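Local coordinates for protein methyltransferase (Pectobacterium atrosepticum SCRI1043, PDB 2P7I) that probably transfers methyl groups from S-adenosylmethionine to a substrate not yet identified, as a member of the class I, Rossmann-like methyltransferases, at residues N143-S148 and S159-V164; C175-A178 and R184-S187. All coordinates share one frame; numbering follows the deposited sequence. Where two conformers were deposited one is given.

Contact 1 of 2, residues N143-S148 and S159-V164; sequences NANAVS and SHNSAV
N161 meets N145 amide to amide: ND2 of N161 gives a hydrogen bond to OD1 of N145 at 3.1 Å, with an N-H...O angle of 155°. The donor stands above the carbonyl plane of N145, 48° out of it; the side chains cross at about a right angle, their amide planes 66° apart. In both asparagines CG lies beside the backbone N and anti to the carbonyl carbon, which turns OD1 of N145 toward ND2 of N161. The other end of the N145 amide is also held, ND2 bonding to OD1 of D235, so both polar atoms of the group have partners and its flip is defined.

Van der Waals contacts centre on A144. Its CB points into the turn of 159-164, 3.4 Å from N161 O and 3.9 Å from S162 CA, while its carbonyl O lies 3.2 Å from N161 CB. S162, exposed, adds a small contact, its CB 4.4 Å from A144 CB.

Each side is a type I beta turn, N143 to A146 and H160 to A163; one precedes helix 147-154 in the chain and the other follows it. The first leads from strand 135-142 of the Rossmann-like sheet into that helix, with A146 as N-cap; the second lies in the loop beyond it.

Local bonds stiffen both turns. N143 OD1 accepts from N145 N at 3.0 Å, an Asx turn overlapping the beta turn, whose own bond runs from A146 N to N143 O. In the other turn A163 N bonds to H160 O; at its start, the side chains of S159 and H160 are joined by a hydrogen bond, OG to ND1, of 2.8 Å. Backbone N of N161 donates to D180 of a second subunit, while its O accepts from R149 on the helix.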
loop_
_atom_site.group_PDB
_atom_site.type_symbol
_atom_site.label_atom_id
_atom_site.label_comp_id
_atom_site.label_asym_id
_atom_site.label_seq_id
_atom_site.Cartn_x
_atom_site.Cartn_y
_atom_site.Cartn_z
ATOM N N ASN B 143 0.292 -12.457 10.256
ATOM C CA ASN B 143 0.754 -11.983 8.972
ATOM C C ASN B 143 2.231 -11.668 8.932
ATOM O O ASN B 143 2.727 -10.824 9.696
ATOM C CB ASN B 143 -0.043 -10.731 8.667
ATOM C CG ASN B 143 0.274 -10.115 7.351
ATOM O OD1 ASN B 143 0.761 -10.788 6.420
ATOM N ND2 ASN B 143 -0.063 -8.840 7.216
ATOM N N ALA B 144 2.910 -12.267 7.973
ATOM C CA ALA B 144 4.314 -11.997 7.730
ATOM C C ALA B 144 4.579 -10.546 7.462
ATOM O O ALA B 144 5.668 -10.041 7.750
ATOM C CB ALA B 144 4.807 -12.840 6.552
ATOM N N ASN B 145 3.653 -9.882 6.757
ATOM C CA ASN B 145 3.877 -8.551 6.275
ATOM C C ASN B 145 3.315 -7.481 7.205
ATOM O O ASN B 145 3.243 -6.345 6.833
ATOM C CB ASN B 145 3.315 -8.374 4.886
ATOM C CG ASN B 145 3.932 -9.309 3.906
ATOM O OD1 ASN B 145 4.988 -9.872 4.169
ATOM N ND2 ASN B 145 3.283 -9.481 2.754
ATOM N N ALA B 146 2.920 -7.847 8.416
ATOM C CA ALA B 146 2.489 -6.861 9.380
ATOM C C ALA B 146 3.555 -5.798 9.561
ATOM O O ALA B 146 4.757 -6.107 9.563
ATOM C CB ALA B 146 2.248 -7.545 10.741
ATOM N N VAL B 147 3.128 -4.553 9.766
ATOM C CA VAL B 147 4.064 -3.449 9.901
ATOM C C VAL B 147 5.100 -3.680 10.970
ATOM O O VAL B 147 6.288 -3.552 10.702
ATOM C CB VAL B 147 3.376 -2.090 10.088
ATOM C CG1 VAL B 147 4.413 -0.975 10.465
ATOM C CG2 VAL B 147 2.691 -1.719 8.834
ATOM N N SER B 148 4.649 -4.036 12.154
ATOM C CA SER B 148 5.550 -4.314 13.264
ATOM C C SER B 148 6.606 -5.348 12.893
ATOM O O SER B 148 7.791 -5.183 13.227
ATOM C CB SER B 148 4.739 -4.767 14.473
ATOM O OG SER B 148 3.961 -5.897 14.140
ATOM N N SER B 159 14.968 -12.335 9.861
ATOM C CA SER B 159 15.739 -12.266 8.624
ATOM C C SER B 159 14.930 -11.707 7.474
ATOM O O SER B 159 15.441 -10.903 6.692
ATOM C CB SER B 159 16.293 -13.622 8.220
ATOM O OG SER B 159 15.253 -14.497 7.882
ATOM N N HIS B 160 13.683 -12.151 7.347
ATOM C CA HIS B 160 12.799 -11.694 6.264
ATOM C C HIS B 160 11.345 -11.963 6.695
ATOM O O HIS B 160 11.110 -12.640 7.684
ATOM C CB HIS B 160 13.135 -12.344 4.898
ATOM C CG HIS B 160 12.995 -13.835 4.886
ATOM N ND1 HIS B 160 13.917 -14.670 5.478
ATOM C CD2 HIS B 160 12.039 -14.637 4.365
ATOM C CE1 HIS B 160 13.512 -15.921 5.357
ATOM N NE2 HIS B 160 12.391 -15.929 4.654
ATOM N N ASN B 161 10.369 -11.399 5.995
ATOM C CA ASN B 161 9.015 -11.338 6.571
ATOM C C ASN B 161 8.455 -12.741 6.886
ATOM O O ASN B 161 7.922 -13.003 7.974
ATOM C CB ASN B 161 8.067 -10.565 5.646
ATOM C CG ASN B 161 8.462 -9.111 5.442
ATOM O OD1 ASN B 161 9.438 -8.593 5.994
ATOM N ND2 ASN B 161 7.671 -8.432 4.602
ATOM N N SER B 162 8.591 -13.666 5.933
ATOM C CA SER B 162 8.004 -14.980 6.067
ATOM C C SER B 162 8.912 -15.949 6.787
ATOM O O SER B 162 8.638 -17.134 6.804
ATOM C CB SER B 162 7.655 -15.557 4.683
ATOM O OG SER B 162 8.822 -15.777 3.917
ATOM N N ALA B 163 10.018 -15.465 7.334
ATOM C CA ALA B 163 10.873 -16.305 8.135
ATOM C C ALA B 163 10.078 -16.831 9.312
ATOM O O ALA B 163 9.111 -16.231 9.765
ATOM C CB ALA B 163 12.141 -15.531 8.662
ATOM N N VAL B 164 10.517 -17.971 9.822
ATOM C CA VAL B 164 10.029 -18.471 11.117
ATOM C C VAL B 164 11.214 -18.330 12.074
ATOM O O VAL B 164 12.281 -18.905 11.827
ATOM C CB VAL B 164 9.577 -19.975 11.059
ATOM C CG1 VAL B 164 9.149 -20.441 12.457
ATOM C CG2 VAL B 164 8.458 -20.203 10.055
#

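Contact 2 of 2, residues C175-A178 and R184-S187; sequences CTYA and RDAS
Y177 and D185 touch through a single buried hydrogen bond, OH of Y177 donating to OD2 of D185 at 2.7 Å. OD2 receives it on the anti lone pair, away from OD1, and lies at the ring edge near its plane, 3.3 Å from CE1. Ring and carboxylate stand almost perpendicular, 89° apart. The backbones are well separated, with CA atoms of Y177 and D185 9.8 Å from each other, and the long tyrosine spans most of the gap: chi1 of -75° sets its ring beside its own backbone N, and the hydroxyl reaches the helix. Over one ring face sits SG of C175, 3.7 Å above the centre in the conformer described. P119, at the start of helix 119-130, packs against both Y177 and D185, and V120 adds to the wall around the aspartate.

On the looser side, R184 is partly exposed and makes no close contact with 175-178. Its salt bridge to D185, the next residue, is local to the helix: NE and NH2 both donate to OD1, at 2.9 and 3.1 Å. Both come from the same face of the carboxylate, about 40° out of its plane, while OD1 lies close to the guanidinium plane. The salt bridge and the tyrosine thus use different oxygens, and the positive charge probably favours the ionised acid. R184 also packs on H160 of a second subunit.

A178 is the N-cap of helix 179-188, so Y177, just before the cap, bonds to a side chain about two turns into the helix and ties it to the segment leading in, within the Rossmann-like methyltransferase domain, where this helix leads toward strand 192-201.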
loop_
_atom_site.group_PDB
_atom_site.type_symbol
_atom_site.label_atom_id
_atom_site.label_comp_id
_atom_site.label_asym_id
_atom_site.label_seq_id
_atom_site.Cartn_x
_atom_site.Cartn_y
_atom_site.Cartn_z
ATOM N N CYS B 175 5.399 -22.131 9.655
ATOM C CA CYS B 175 5.235 -21.216 8.520
ATOM C C CYS B 175 4.895 -19.846 9.079
ATOM O O CYS B 175 4.328 -19.748 10.187
ATOM C CB CYS B 175 4.099 -21.738 7.642
ATOM S SG CYS B 175 3.705 -20.809 6.108
ATOM N N THR B 176 5.140 -18.818 8.289
ATOM C CA THR B 176 4.660 -17.514 8.613
ATOM C C THR B 176 3.985 -17.091 7.343
ATOM O O THR B 176 4.666 -16.719 6.365
ATOM C CB THR B 176 5.786 -16.558 8.948
ATOM O OG1 THR B 176 6.607 -17.120 10.000
ATOM C CG2 THR B 176 5.217 -15.207 9.513
ATOM N N TYR B 177 2.665 -17.211 7.341
ATOM C CA TYR B 177 1.867 -16.857 6.179
ATOM C C TYR B 177 1.809 -15.391 5.880
ATOM O O TYR B 177 1.851 -14.546 6.744
ATOM C CB TYR B 177 0.428 -17.325 6.368
ATOM C CG TYR B 177 0.243 -18.841 6.190
ATOM C CD1 TYR B 177 0.292 -19.418 4.934
ATOM C CD2 TYR B 177 0.054 -19.675 7.287
ATOM C CE1 TYR B 177 0.112 -20.795 4.761
ATOM C CE2 TYR B 177 -0.125 -21.037 7.121
ATOM C CZ TYR B 177 -0.111 -21.584 5.866
ATOM O OH TYR B 177 -0.291 -22.923 5.681
ATOM N N ALA B 178 1.645 -15.120 4.608
ATOM C CA ALA B 178 1.167 -13.803 4.114
ATOM C C ALA B 178 -0.053 -14.125 3.238
ATOM O O ALA B 178 -0.390 -15.320 3.018
ATOM C CB ALA B 178 2.276 -13.080 3.309
ATOM N N ARG B 184 -2.793 -19.477 -1.447
ATOM C CA ARG B 184 -2.242 -20.660 -2.139
ATOM C C ARG B 184 -2.669 -21.962 -1.495
ATOM O O ARG B 184 -3.145 -22.885 -2.166
ATOM C CB ARG B 184 -0.691 -20.616 -2.207
ATOM C CG ARG B 184 -0.050 -21.826 -2.850
ATOM C CD ARG B 184 1.401 -21.941 -2.514
ATOM N NE ARG B 184 1.568 -22.195 -1.090
ATOM C CZ ARG B 184 2.660 -21.925 -0.389
ATOM N NH1 ARG B 184 3.737 -21.435 -0.970
ATOM N NH2 ARG B 184 2.687 -22.195 0.911
ATOM N N ASP B 185 -2.451 -22.070 -0.210
ATOM C CA ASP B 185 -2.739 -23.312 0.469
ATOM C C ASP B 185 -4.253 -23.584 0.505
ATOM O O ASP B 185 -4.679 -24.729 0.351
ATOM C CB ASP B 185 -2.155 -23.288 1.878
ATOM C CG ASP B 185 -0.652 -23.487 1.910
ATOM O OD1 ASP B 185 -0.010 -23.687 0.844
ATOM O OD2 ASP B 185 -0.132 -23.553 3.056
ATOM N N ALA B 186 -5.063 -22.543 0.724
ATOM C CA ALA B 186 -6.541 -22.709 0.680
ATOM C C ALA B 186 -6.986 -23.186 -0.707
ATOM O O ALA B 186 -7.820 -24.081 -0.853
ATOM C CB ALA B 186 -7.211 -21.430 1.005
ATOM N N SER B 187 -6.398 -22.606 -1.721
ATOM C CA SER B 187 -6.712 -22.963 -3.043
ATOM C C SER B 187 -6.301 -24.377 -3.358
ATOM O O SER B 187 -7.067 -25.123 -3.983
ATOM C CB SER B 187 -5.995 -22.047 -4.024
ATOM O OG SER B 187 -6.237 -22.552 -5.299
#

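Overall arrangement
Contact 1 lies about 17 Å from the chain centre and is only partly buried; contact 2, about 13 Å from it, joins two buried residues. Their centres are 13 Å apart, and they follow one another along the chain. Contact 1 pairs two turns through neutral amides and close backbone packing, whereas contact 2 ties a loop to helix 179-188 through a phenol and a carboxylate paired with arginine. They meet along 175-178: T176 OG1 probably bonds to A163 O and A144 N to Y177 O, so this loop lines both turns of contact 1. R184 of contact 2 packs on H160 of a second subunit, and H160 of contact 1 on R184 of that subunit, while N161 bonds to its D180.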